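Local coordinates for outer membrane protein OMP121 (Bacteroides thetaiotaomicron, PDB 5FQ8) that probably imports nutrients across the bacterial outer membrane as a TonB-dependent receptor, a beta-barrel whose lumen is filled by a plug domain, at residues Gly106-Asn111 with Glu456-Ile461; Gly479-Glu484 with Thr543-Trp548. All blocks are in the same frame, centred on the assembly; numbering follows the deposited sequence.

Contact 1 of 2, residues Gly106-Asn111 with Glu456-Ile461; sequences GVPLNN and EINQDI. With KR0 (3-decanoyloxypropyl decanoate), chain K.
The amide of N110 and the carboxylate of E456 meet with their planes 81° apart, so they do not stack. N110 offers ND2 to the glutamate: ND2 lies 2.5 Å from E456 OE2, in a hydrogen bond that keeps close to the amide plane but reaches the oxygen from above the carboxylate, 50° out of its plane. The second pairing is van der Waals contact: the P108 and N458 side chains cross at about a right angle, with P108 CD 3.6 Å from N458 ND2. V107 adds a looser touch, its CG1 standing 4.5 Å from N458 CB.

The geometry of E456 explains its reach: CG lies anti to the carbonyl carbon (chi1 -41°), and the extended chain beyond it carries the carboxylate from the strand to the loop. N110 ND2 also bonds S112 OG, and E456 OE1 forms a long, weak ion pair with R156. An alanine in place of E456 would probably leave the N110 amide without its bond from the barrel wall and R156 without this nearby negative charge.

Side chains alternate along 456-461, and I457, Q459 and I461 face the other way, onto the lipid-like KR0. Q459 presents OE1 to one decanoyl chain, 3.1 Å from C12, and NE2 to the other, 3.3 Å from C9. I461 CD1 lies 3.8 Å from C19.

Loop 106-111, between strands 101-103 and 113-115 of the plug, lies against the inner side of the barrel wall, as expected for a plugged receptor. Strand 446-469 runs there between 398-417, where D407 and G405 pair with E456 and N458, and 472-495, where E484 and G482 pair with I457 and Q459.

Contact 2 of 2, residues Gly479-Glu484 with Thr543-Trp548; sequences GFNGNE and TARNDW. With KR0 (3-decanoyloxypropyl decanoate), chain K.
R545 and N481 make the hydrogen bond that joins the two strands: R545 NH2 donates to N481 OD1 over 2.8 Å, with an N-H...O angle of 158°. The donor lies in the carbonyl plane of N481, on a lone pair (C=O...N angle 109°), while OD1 sits at the edge of the guanidinium, near its plane. The two flat groups stand 88° apart, so this is an edge-on approach without stacking. In R545, CG anti to the backbone N sets the direction, and the extended chain from CG to NE gives the reach.

The ionic part lies within 543-548. R545 NE forms a salt bridge with D547 OD1 at 2.6 Å, on the syn lone pair of the carboxylate, supplemented by a weak bond from NH2 to the same oxygen at 3.3 Å. This likely fixes the rotation of the guanidinium and so presents NH2 to N481. Y561 OH binds the other oxygen of D547, while N481 ND2 is taken up by N458 OD1 and Q459 O.

Other van der Waals contacts lie on the outer side of the wall. G482 C lies 3.7 Å from KR0 C2, E484 CB 3.7 Å from KR0 C3, and W548 packs on an apolar side chain of another protein chain.

Strand 513-534 runs between the two, with its G525 and L523 backbone paired to N481 and N483, so R545 reaches past one strand to its second neighbour. Its NH1 also makes a weak bond to A151 O of the plug. Such a polar network on the lumen side, with lipid-like ligand outside, fits the plugged barrel of TonB-dependent receptors.

How the contacts relate
Contact 1 and contact 2 lie about 12 Å apart, centre to centre, on one side of the chain's centre. They come in series: contact 1 closes before 479-484 begins. Strand 446-469 of contact 1 and strand 472-495 of contact 2 are consecutive antiparallel neighbours; the other strand of contact 2 is 538-549. The backbone joins the two contacts directly, with I461 O 2.7 Å from F480 N, a probable hydrogen bond. Contact 1 links the plug to the wall, whereas contact 2 spans one strand within the wall. Both share the KR0 pocket on the outer face, so one patch of barrel meets plug on its inside and lipid-like ligand on its outside.

Contact 1 of 2, residues Gly106-Asn111 with Glu456-Ile461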
ATOM      1  N   GLY B 106      18.635 -33.017 -16.065  1.00 31.41           N
ATOM      2  CA  GLY B 106      17.399 -32.650 -16.708  1.00 29.81           C
ATOM      3  C   GLY B 106      16.383 -32.450 -15.606  1.00 32.87           C
ATOM      4  O   GLY B 106      15.745 -33.392 -15.131  1.00 32.13           O
ATOM      5  N   VAL B 107      16.279 -31.206 -15.171  1.00 29.03           N
ATOM      6  CA  VAL B 107      15.353 -30.791 -14.136  1.00 32.08           C
ATOM      7  C   VAL B 107      14.440 -29.735 -14.733  1.00 28.16           C
ATOM      8  O   VAL B 107      14.925 -28.858 -15.452  1.00 27.92           O
ATOM      9  CB  VAL B 107      16.098 -30.224 -12.919  1.00 37.19           C
ATOM     10  CG1 VAL B 107      15.100 -29.653 -11.913  1.00 46.84           C
ATOM     11  CG2 VAL B 107      16.964 -31.295 -12.318  1.00 43.91           C
ATOM     12  N   PRO B 108      13.137 -29.780 -14.492  1.00 27.97           N
ATOM     13  CA  PRO B 108      12.266 -28.735 -15.020  1.00 27.46           C
ATOM     14  C   PRO B 108      12.740 -27.358 -14.609  1.00 27.07           C
ATOM     15  O   PRO B 108      13.192 -27.142 -13.486  1.00 27.10           O
ATOM     16  CB  PRO B 108      10.910 -29.072 -14.405  1.00 27.41           C
ATOM     17  CG  PRO B 108      10.964 -30.542 -14.214  1.00 27.96           C
ATOM     18  CD  PRO B 108      12.371 -30.858 -13.854  1.00 28.27           C
ATOM     19  N   LEU B 109      12.645 -26.428 -15.540  1.00 26.74           N
ATOM     20  CA  LEU B 109      13.055 -25.050 -15.329  1.00 26.39           C
ATOM     21  C   LEU B 109      11.828 -24.169 -15.170  1.00 25.95           C
ATOM     22  O   LEU B 109      10.826 -24.362 -15.857  1.00 27.45           O
ATOM     23  CB  LEU B 109      13.887 -24.563 -16.504  1.00 26.37           C
ATOM     24  CG  LEU B 109      14.454 -23.159 -16.421  1.00 26.07           C
ATOM     25  CD1 LEU B 109      15.599 -23.190 -15.466  1.00 26.30           C
ATOM     26  CD2 LEU B 109      14.896 -22.672 -17.786  1.00 26.03           C
ATOM     27  N   ASN B 110      11.898 -23.201 -14.266  1.00 25.71           N
ATOM     28  CA  ASN B 110      10.776 -22.292 -14.117  1.00 25.32           C
ATOM     29  C   ASN B 110      10.704 -21.381 -15.329  1.00 25.05           C
ATOM     30  O   ASN B 110      11.701 -20.774 -15.721  1.00 25.03           O
ATOM     31  CB  ASN B 110      10.896 -21.476 -12.830  1.00 25.17           C
ATOM     32  CG  ASN B 110       9.812 -20.430 -12.709  1.00 24.79           C
ATOM     33  OD1 ASN B 110      10.055 -19.251 -12.928  1.00 30.80           O
ATOM     34  ND2 ASN B 110       8.603 -20.859 -12.378  1.00 24.78           N
ATOM     35  N   ASN B 111       9.526 -21.292 -15.927  1.00 24.89           N
ATOM     36  CA  ASN B 111       9.310 -20.479 -17.109  1.00 24.67           C
ATOM     37  C   ASN B 111       8.141 -19.549 -16.881  1.00 41.95           C
ATOM     38  O   ASN B 111       7.222 -19.439 -17.691  1.00 32.31           O
ATOM     39  CB  ASN B 111       9.088 -21.357 -18.334  1.00 24.88           C
ATOM     40  CG  ASN B 111       9.048 -20.565 -19.611  1.00 24.73           C
ATOM     41  OD1 ASN B 111       9.699 -19.535 -19.733  1.00 24.56           O
ATOM     42  ND2 ASN B 111       8.263 -21.034 -20.570  1.00 33.01           N
ATOM     43  N   GLU B 456       9.969 -23.730  -6.805  1.00 26.13           N
ATOM     44  CA  GLU B 456       9.560 -25.050  -7.246  1.00 26.41           C
ATOM     45  C   GLU B 456      10.612 -26.059  -6.828  1.00 26.89           C
ATOM     46  O   GLU B 456      11.800 -25.752  -6.775  1.00 26.96           O
ATOM     47  CB  GLU B 456       9.360 -25.105  -8.752  1.00 33.68           C
ATOM     48  CG  GLU B 456       8.658 -23.883  -9.350  1.00 39.87           C
ATOM     49  CD  GLU B 456       8.520 -23.974 -10.853  1.00 39.38           C
ATOM     50  OE1 GLU B 456       9.068 -24.941 -11.419  1.00 49.41           O
ATOM     51  OE2 GLU B 456       7.869 -23.096 -11.464  1.00 26.60           O
ATOM     52  N   ILE B 457      10.170 -27.265  -6.511  1.00 27.26           N
ATOM     53  CA  ILE B 457      11.090 -28.322  -6.126  1.00 27.77           C
ATOM     54  C   ILE B 457      10.686 -29.587  -6.848  1.00 28.07           C
ATOM     55  O   ILE B 457       9.506 -29.946  -6.870  1.00 28.07           O
ATOM     56  CB  ILE B 457      11.108 -28.570  -4.610  1.00 28.06           C
ATOM     57  CG1 ILE B 457      11.811 -27.432  -3.900  1.00 30.68           C
ATOM     58  CG2 ILE B 457      11.812 -29.866  -4.304  1.00 28.65           C
ATOM     59  CD1 ILE B 457      11.746 -27.559  -2.411  1.00 31.65           C
ATOM     60  N   ASN B 458      11.661 -30.267  -7.434  1.00 35.43           N
ATOM     61  CA  ASN B 458      11.400 -31.476  -8.185  1.00 28.72           C
ATOM     62  C   ASN B 458      12.355 -32.557  -7.734  1.00 29.32           C
ATOM     63  O   ASN B 458      13.552 -32.313  -7.599  1.00 29.42           O
ATOM     64  CB  ASN B 458      11.536 -31.218  -9.678  1.00 28.51           C
ATOM     65  CG  ASN B 458      10.954 -32.322 -10.497  1.00 28.81           C
ATOM     66  OD1 ASN B 458       9.739 -32.478 -10.562  1.00 28.73           O
ATOM     67  ND2 ASN B 458      11.815 -33.110 -11.126  1.00 34.52           N
ATOM     68  N   GLN B 459      11.828 -33.744  -7.489  1.00 29.76           N
ATOM     69  CA  GLN B 459      12.656 -34.852  -7.049  1.00 30.39           C
ATOM     70  C   GLN B 459      12.311 -36.086  -7.853  1.00 30.80           C
ATOM     71  O   GLN B 459      11.134 -36.421  -8.006  1.00 34.56           O
ATOM     72  CB  GLN B 459      12.485 -35.103  -5.559  1.00 44.66           C
ATOM     73  CG  GLN B 459      13.001 -33.947  -4.749  1.00 53.64           C
ATOM     74  CD  GLN B 459      13.348 -34.328  -3.353  1.00 64.42           C
ATOM     75  OE1 GLN B 459      13.051 -35.431  -2.920  1.00 73.00           O
ATOM     76  NE2 GLN B 459      13.991 -33.420  -2.629  1.00 66.56           N
ATOM     77  N   ASP B 460      13.337 -36.742  -8.378  1.00 31.19           N
ATOM     78  CA  ASP B 460      13.173 -37.969  -9.128  1.00 31.67           C
ATOM     79  C   ASP B 460      14.052 -39.045  -8.527  1.00 32.37           C
ATOM     80  O   ASP B 460      15.230 -38.810  -8.244  1.00 32.48           O
ATOM     81  CB  ASP B 460      13.507 -37.759 -10.596  1.00 31.51           C
ATOM     82  CG  ASP B 460      12.485 -36.918 -11.302  1.00 33.16           C
ATOM     83  OD1 ASP B 460      11.467 -37.479 -11.767  1.00 31.07           O
ATOM     84  OD2 ASP B 460      12.698 -35.695 -11.386  1.00 41.65           O
ATOM     85  N   ILE B 461      13.468 -40.213  -8.303  1.00 32.88           N
ATOM     86  CA  ILE B 461      14.196 -41.418  -7.932  1.00 33.65           C
ATOM     87  C   ILE B 461      13.899 -42.449  -9.005  1.00 45.91           C
ATOM     88  O   ILE B 461      12.732 -42.689  -9.323  1.00 38.49           O
ATOM     89  CB  ILE B 461      13.788 -41.925  -6.542  1.00 33.99           C
ATOM     90  CG1 ILE B 461      13.977 -40.830  -5.516  1.00 33.58           C
ATOM     91  CG2 ILE B 461      14.621 -43.089  -6.126  1.00 34.79           C
ATOM     92  CD1 ILE B 461      13.452 -41.212  -4.169  1.00 39.99           C
TER
HETATM   93  C1  KR0 K1985       7.138 -33.935  -2.484  1.00 41.70           C
HETATM   94  O1  KR0 K1985       7.954 -35.094  -2.638  1.00 42.88           O
HETATM   95  C2  KR0 K1985       7.736 -32.869  -3.377  1.00 41.40           C
HETATM   96  C3  KR0 K1985       8.399 -31.784  -2.557  1.00 41.26           C
HETATM   97  C4  KR0 K1985      12.772 -32.571   1.677  1.00 45.06           C
HETATM   98  O4  KR0 K1985       9.625 -32.214  -1.976  1.00 42.32           O
HETATM   99  C5  KR0 K1985      10.213 -31.355  -0.962  1.00 42.33           C
HETATM  100  C6  KR0 K1985      13.645 -33.339   0.678  1.00 45.99           C
HETATM  101  C7  KR0 K1985       8.825 -35.542  -1.563  1.00 47.80           C
HETATM  102  C8  KR0 K1985      15.128 -33.393   1.048  1.00 47.18           C
HETATM  103  O8  KR0 K1985       9.608 -30.352  -0.659  1.00 41.44           O
HETATM  104  C9  KR0 K1985      15.970 -34.063  -0.044  1.00 48.09           C
HETATM  105  O9  KR0 K1985       8.403 -35.582  -0.425  1.00 49.82           O
HETATM  106  C10 KR0 K1985      11.532 -31.651  -0.295  1.00 43.45           C
HETATM  107  C11 KR0 K1985      11.388 -32.242   1.105  1.00 43.83           C
HETATM  108  C12 KR0 K1985      10.247 -35.958  -1.833  1.00 46.55           C
HETATM  109  C13 KR0 K1985      10.544 -37.239  -1.064  1.00 45.99           C
HETATM  110  C14 KR0 K1985      17.359 -34.485   0.451  1.00 57.18           C
HETATM  111  C15 KR0 K1985      18.325 -34.804  -0.687  1.00 50.38           C
HETATM  112  C16 KR0 K1985      19.749 -34.984  -0.216  1.00 51.73           C
HETATM  113  C17 KR0 K1985      11.731 -37.994  -1.652  1.00 47.25           C
HETATM  114  C18 KR0 K1985      13.035 -37.751  -0.902  1.00 48.06           C
HETATM  115  C19 KR0 K1985      14.185 -38.415  -1.654  1.00 49.28           C
HETATM  116  C20 KR0 K1985      15.472 -38.528  -0.842  1.00 50.39           C
HETATM  117  C21 KR0 K1985      16.590 -39.144  -1.687  1.00 55.16           C
HETATM  118  C22 KR0 K1985      17.736 -39.680  -0.828  1.00 52.95           C
HETATM  119  C23 KR0 K1985      18.980 -40.032  -1.619  1.00 54.18           C

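Contact 2 of 2, residues Gly479-Glu484 with Thr543-Trp548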
ATOM      1  N   GLY B 479      10.555 -45.255 -12.035  1.00 42.56           N
ATOM      2  CA  GLY B 479      10.849 -43.997 -11.384  1.00 34.34           C
ATOM      3  C   GLY B 479       9.733 -43.492 -10.492  1.00 34.00           C
ATOM      4  O   GLY B 479       8.627 -44.028 -10.459  1.00 34.21           O
ATOM      5  N   PHE B 480      10.062 -42.442  -9.761  1.00 33.50           N
ATOM      6  CA  PHE B 480       9.142 -41.712  -8.910  1.00 33.09           C
ATOM      7  C   PHE B 480       9.365 -40.230  -9.140  1.00 37.93           C
ATOM      8  O   PHE B 480      10.504 -39.788  -9.292  1.00 40.23           O
ATOM      9  CB  PHE B 480       9.357 -42.052  -7.439  1.00 33.42           C
ATOM     10  CG  PHE B 480       8.747 -41.060  -6.490  1.00 34.73           C
ATOM     11  CD1 PHE B 480       9.465 -39.965  -6.051  1.00 35.84           C
ATOM     12  CD2 PHE B 480       7.460 -41.228  -6.028  1.00 34.78           C
ATOM     13  CE1 PHE B 480       8.908 -39.061  -5.199  1.00 32.10           C
ATOM     14  CE2 PHE B 480       6.903 -40.325  -5.163  1.00 32.59           C
ATOM     15  CZ  PHE B 480       7.628 -39.244  -4.750  1.00 32.15           C
ATOM     16  N   ASN B 481       8.286 -39.458  -9.152  1.00 39.74           N
ATOM     17  CA  ASN B 481       8.392 -38.013  -9.291  1.00 36.89           C
ATOM     18  C   ASN B 481       7.689 -37.333  -8.123  1.00 38.55           C
ATOM     19  O   ASN B 481       6.671 -37.822  -7.633  1.00 40.58           O
ATOM     20  CB  ASN B 481       7.805 -37.540 -10.617  1.00 33.30           C
ATOM     21  CG  ASN B 481       8.090 -36.086 -10.883  1.00 36.10           C
ATOM     22  OD1 ASN B 481       7.290 -35.378 -11.485  1.00 43.68           O
ATOM     23  ND2 ASN B 481       9.230 -35.625 -10.417  1.00 36.04           N
ATOM     24  N   GLY B 482       8.248 -36.216  -7.673  1.00 32.80           N
ATOM     25  CA  GLY B 482       7.606 -35.409  -6.660  1.00 30.12           C
ATOM     26  C   GLY B 482       7.800 -33.941  -6.946  1.00 29.47           C
ATOM     27  O   GLY B 482       8.934 -33.472  -7.060  1.00 39.04           O
ATOM     28  N   ASN B 483       6.709 -33.205  -7.068  1.00 29.07           N
ATOM     29  CA  ASN B 483       6.754 -31.820  -7.505  1.00 28.47           C
ATOM     30  C   ASN B 483       6.065 -30.919  -6.484  1.00 28.19           C
ATOM     31  O   ASN B 483       5.061 -31.304  -5.884  1.00 30.20           O
ATOM     32  CB  ASN B 483       6.097 -31.683  -8.867  1.00 28.25           C
ATOM     33  CG  ASN B 483       6.390 -30.365  -9.517  1.00 27.71           C
ATOM     34  OD1 ASN B 483       5.502 -29.535  -9.709  1.00 27.34           O
ATOM     35  ND2 ASN B 483       7.647 -30.153  -9.851  1.00 27.69           N
ATOM     36  N   GLU B 484       6.602 -29.718  -6.299  1.00 29.11           N
ATOM     37  CA  GLU B 484       6.025 -28.745  -5.385  1.00 28.77           C
ATOM     38  C   GLU B 484       6.294 -27.363  -5.953  1.00 27.87           C
ATOM     39  O   GLU B 484       7.445 -26.955  -6.054  1.00 27.66           O
ATOM     40  CB  GLU B 484       6.620 -28.887  -3.992  1.00 31.00           C
ATOM     41  CG  GLU B 484       5.875 -28.100  -2.929  1.00 33.74           C
ATOM     42  CD  GLU B 484       6.640 -27.961  -1.641  1.00 34.71           C
ATOM     43  OE1 GLU B 484       7.522 -27.084  -1.558  1.00 27.67           O
ATOM     44  OE2 GLU B 484       6.362 -28.736  -0.707  1.00 35.18           O
ATOM     45  N   THR B 543       5.507 -46.534 -22.536  1.00 47.41           N
ATOM     46  CA  THR B 543       5.552 -45.624 -21.401  1.00 54.15           C
ATOM     47  C   THR B 543       4.256 -45.685 -20.611  1.00 35.05           C
ATOM     48  O   THR B 543       3.177 -45.852 -21.174  1.00 35.19           O
ATOM     49  CB  THR B 543       5.775 -44.189 -21.837  1.00 34.30           C
ATOM     50  OG1 THR B 543       4.754 -43.816 -22.757  1.00 34.14           O
ATOM     51  CG2 THR B 543       7.117 -44.028 -22.482  1.00 34.32           C
ATOM     52  N   ALA B 544       4.373 -45.514 -19.298  1.00 37.90           N
ATOM     53  CA  ALA B 544       3.223 -45.518 -18.403  1.00 36.18           C
ATOM     54  C   ALA B 544       3.532 -44.659 -17.190  1.00 34.27           C
ATOM     55  O   ALA B 544       4.630 -44.736 -16.636  1.00 34.31           O
ATOM     56  CB  ALA B 544       2.864 -46.933 -17.952  1.00 35.65           C
ATOM     57  N   ARG B 545       2.563 -43.845 -16.782  1.00 33.79           N
ATOM     58  CA  ARG B 545       2.746 -42.980 -15.630  1.00 33.28           C
ATOM     59  C   ARG B 545       1.415 -42.757 -14.944  1.00 33.17           C
ATOM     60  O   ARG B 545       0.410 -42.496 -15.601  1.00 33.06           O
ATOM     61  CB  ARG B 545       3.350 -41.632 -16.018  1.00 32.54           C
ATOM     62  CG  ARG B 545       3.463 -40.692 -14.845  1.00 32.04           C
ATOM     63  CD  ARG B 545       4.398 -39.532 -15.106  1.00 31.45           C
ATOM     64  NE  ARG B 545       4.429 -38.654 -13.946  1.00 34.85           N
ATOM     65  CZ  ARG B 545       5.367 -37.751 -13.710  1.00 30.61           C
ATOM     66  NH1 ARG B 545       6.361 -37.599 -14.553  1.00 30.57           N
ATOM     67  NH2 ARG B 545       5.307 -37.010 -12.622  1.00 30.29           N
ATOM     68  N   ASN B 546       1.416 -42.855 -13.623  1.00 33.23           N
ATOM     69  CA  ASN B 546       0.263 -42.473 -12.824  1.00 37.59           C
ATOM     70  C   ASN B 546       0.660 -41.330 -11.908  1.00 37.47           C
ATOM     71  O   ASN B 546       1.710 -41.381 -11.266  1.00 39.22           O
ATOM     72  CB  ASN B 546      -0.284 -43.642 -12.012  1.00 33.77           C
ATOM     73  CG  ASN B 546      -1.690 -43.380 -11.511  1.00 33.72           C
ATOM     74  OD1 ASN B 546      -2.671 -43.740 -12.165  1.00 33.97           O
ATOM     75  ND2 ASN B 546      -1.796 -42.725 -10.359  1.00 33.41           N
ATOM     76  N   ASP B 547      -0.177 -40.307 -11.858  1.00 31.96           N
ATOM     77  CA  ASP B 547       0.082 -39.115 -11.078  1.00 31.37           C
ATOM     78  C   ASP B 547      -1.011 -38.942 -10.039  1.00 31.39           C
ATOM     79  O   ASP B 547      -2.123 -39.438 -10.192  1.00 31.69           O
ATOM     80  CB  ASP B 547       0.138 -37.872 -11.960  1.00 30.71           C
ATOM     81  CG  ASP B 547       1.365 -37.822 -12.798  1.00 30.63           C
ATOM     82  OD1 ASP B 547       2.326 -38.521 -12.453  1.00 30.97           O
ATOM     83  OD2 ASP B 547       1.371 -37.082 -13.798  1.00 30.25           O
ATOM     84  N   TRP B 548      -0.673 -38.244  -8.966  1.00 31.10           N
ATOM     85  CA  TRP B 548      -1.635 -37.824  -7.958  1.00 31.02           C
ATOM     86  C   TRP B 548      -1.461 -36.331  -7.776  1.00 30.32           C
ATOM     87  O   TRP B 548      -0.388 -35.878  -7.377  1.00 30.10           O
ATOM     88  CB  TRP B 548      -1.414 -38.550  -6.639  1.00 31.49           C
ATOM     89  CG  TRP B 548      -1.720 -40.000  -6.634  1.00 32.24           C
ATOM     90  CD1 TRP B 548      -2.854 -40.585  -6.193  1.00 32.66           C
ATOM     91  CD2 TRP B 548      -0.853 -41.063  -7.036  1.00 39.18           C
ATOM     92  NE1 TRP B 548      -2.768 -41.946  -6.306  1.00 33.37           N
ATOM     93  CE2 TRP B 548      -1.544 -42.265  -6.822  1.00 33.41           C
ATOM     94  CE3 TRP B 548       0.436 -41.115  -7.567  1.00 32.64           C
ATOM     95  CZ2 TRP B 548      -0.993 -43.503  -7.123  1.00 34.04           C
ATOM     96  CZ3 TRP B 548       0.979 -42.344  -7.864  1.00 33.26           C
ATOM     97  CH2 TRP B 548       0.265 -43.519  -7.646  1.00 33.95           C
TER
HETATM   98  C1  KR0 K1985       7.138 -33.935  -2.484  1.00 41.70           C
HETATM   99  O1  KR0 K1985       7.954 -35.094  -2.638  1.00 42.88           O
HETATM  100  C2  KR0 K1985       7.736 -32.869  -3.377  1.00 41.40           C
HETATM  101  C3  KR0 K1985       8.399 -31.784  -2.557  1.00 41.26           C
HETATM  102  C4  KR0 K1985      12.772 -32.571   1.677  1.00 45.06           C
HETATM  103  O4  KR0 K1985       9.625 -32.214  -1.976  1.00 42.32           O
HETATM  104  C5  KR0 K1985      10.213 -31.355  -0.962  1.00 42.33           C
HETATM  105  C6  KR0 K1985      13.645 -33.339   0.678  1.00 45.99           C
HETATM  106  C7  KR0 K1985       8.825 -35.542  -1.563  1.00 47.80           C
HETATM  107  C8  KR0 K1985      15.128 -33.393   1.048  1.00 47.18           C
HETATM  108  O8  KR0 K1985       9.608 -30.352  -0.659  1.00 41.44           O
HETATM  109  C9  KR0 K1985      15.970 -34.063  -0.044  1.00 48.09           C
HETATM  110  O9  KR0 K1985       8.403 -35.582  -0.425  1.00 49.82           O
HETATM  111  C10 KR0 K1985      11.532 -31.651  -0.295  1.00 43.45           C
HETATM  112  C11 KR0 K1985      11.388 -32.242   1.105  1.00 43.83           C
HETATM  113  C12 KR0 K1985      10.247 -35.958  -1.833  1.00 46.55           C
HETATM  114  C13 KR0 K1985      10.544 -37.239  -1.064  1.00 45.99           C
HETATM  115  C14 KR0 K1985      17.359 -34.485   0.451  1.00 57.18           C
HETATM  116  C15 KR0 K1985      18.325 -34.804  -0.687  1.00 50.38           C
HETATM  117  C16 KR0 K1985      19.749 -34.984  -0.216  1.00 51.73           C
HETATM  118  C17 KR0 K1985      11.731 -37.994  -1.652  1.00 47.25           C
HETATM  119  C18 KR0 K1985      13.035 -37.751  -0.902  1.00 48.06           C
HETATM  120  C19 KR0 K1985      14.185 -38.415  -1.654  1.00 49.28           C
HETATM  121  C20 KR0 K1985      15.472 -38.528  -0.842  1.00 50.39           C
HETATM  122  C21 KR0 K1985      16.590 -39.144  -1.687  1.00 55.16           C
HETATM  123  C22 KR0 K1985      17.736 -39.680  -0.828  1.00 52.95           C
HETATM  124  C23 KR0 K1985      18.980 -40.032  -1.619  1.00 54.18           C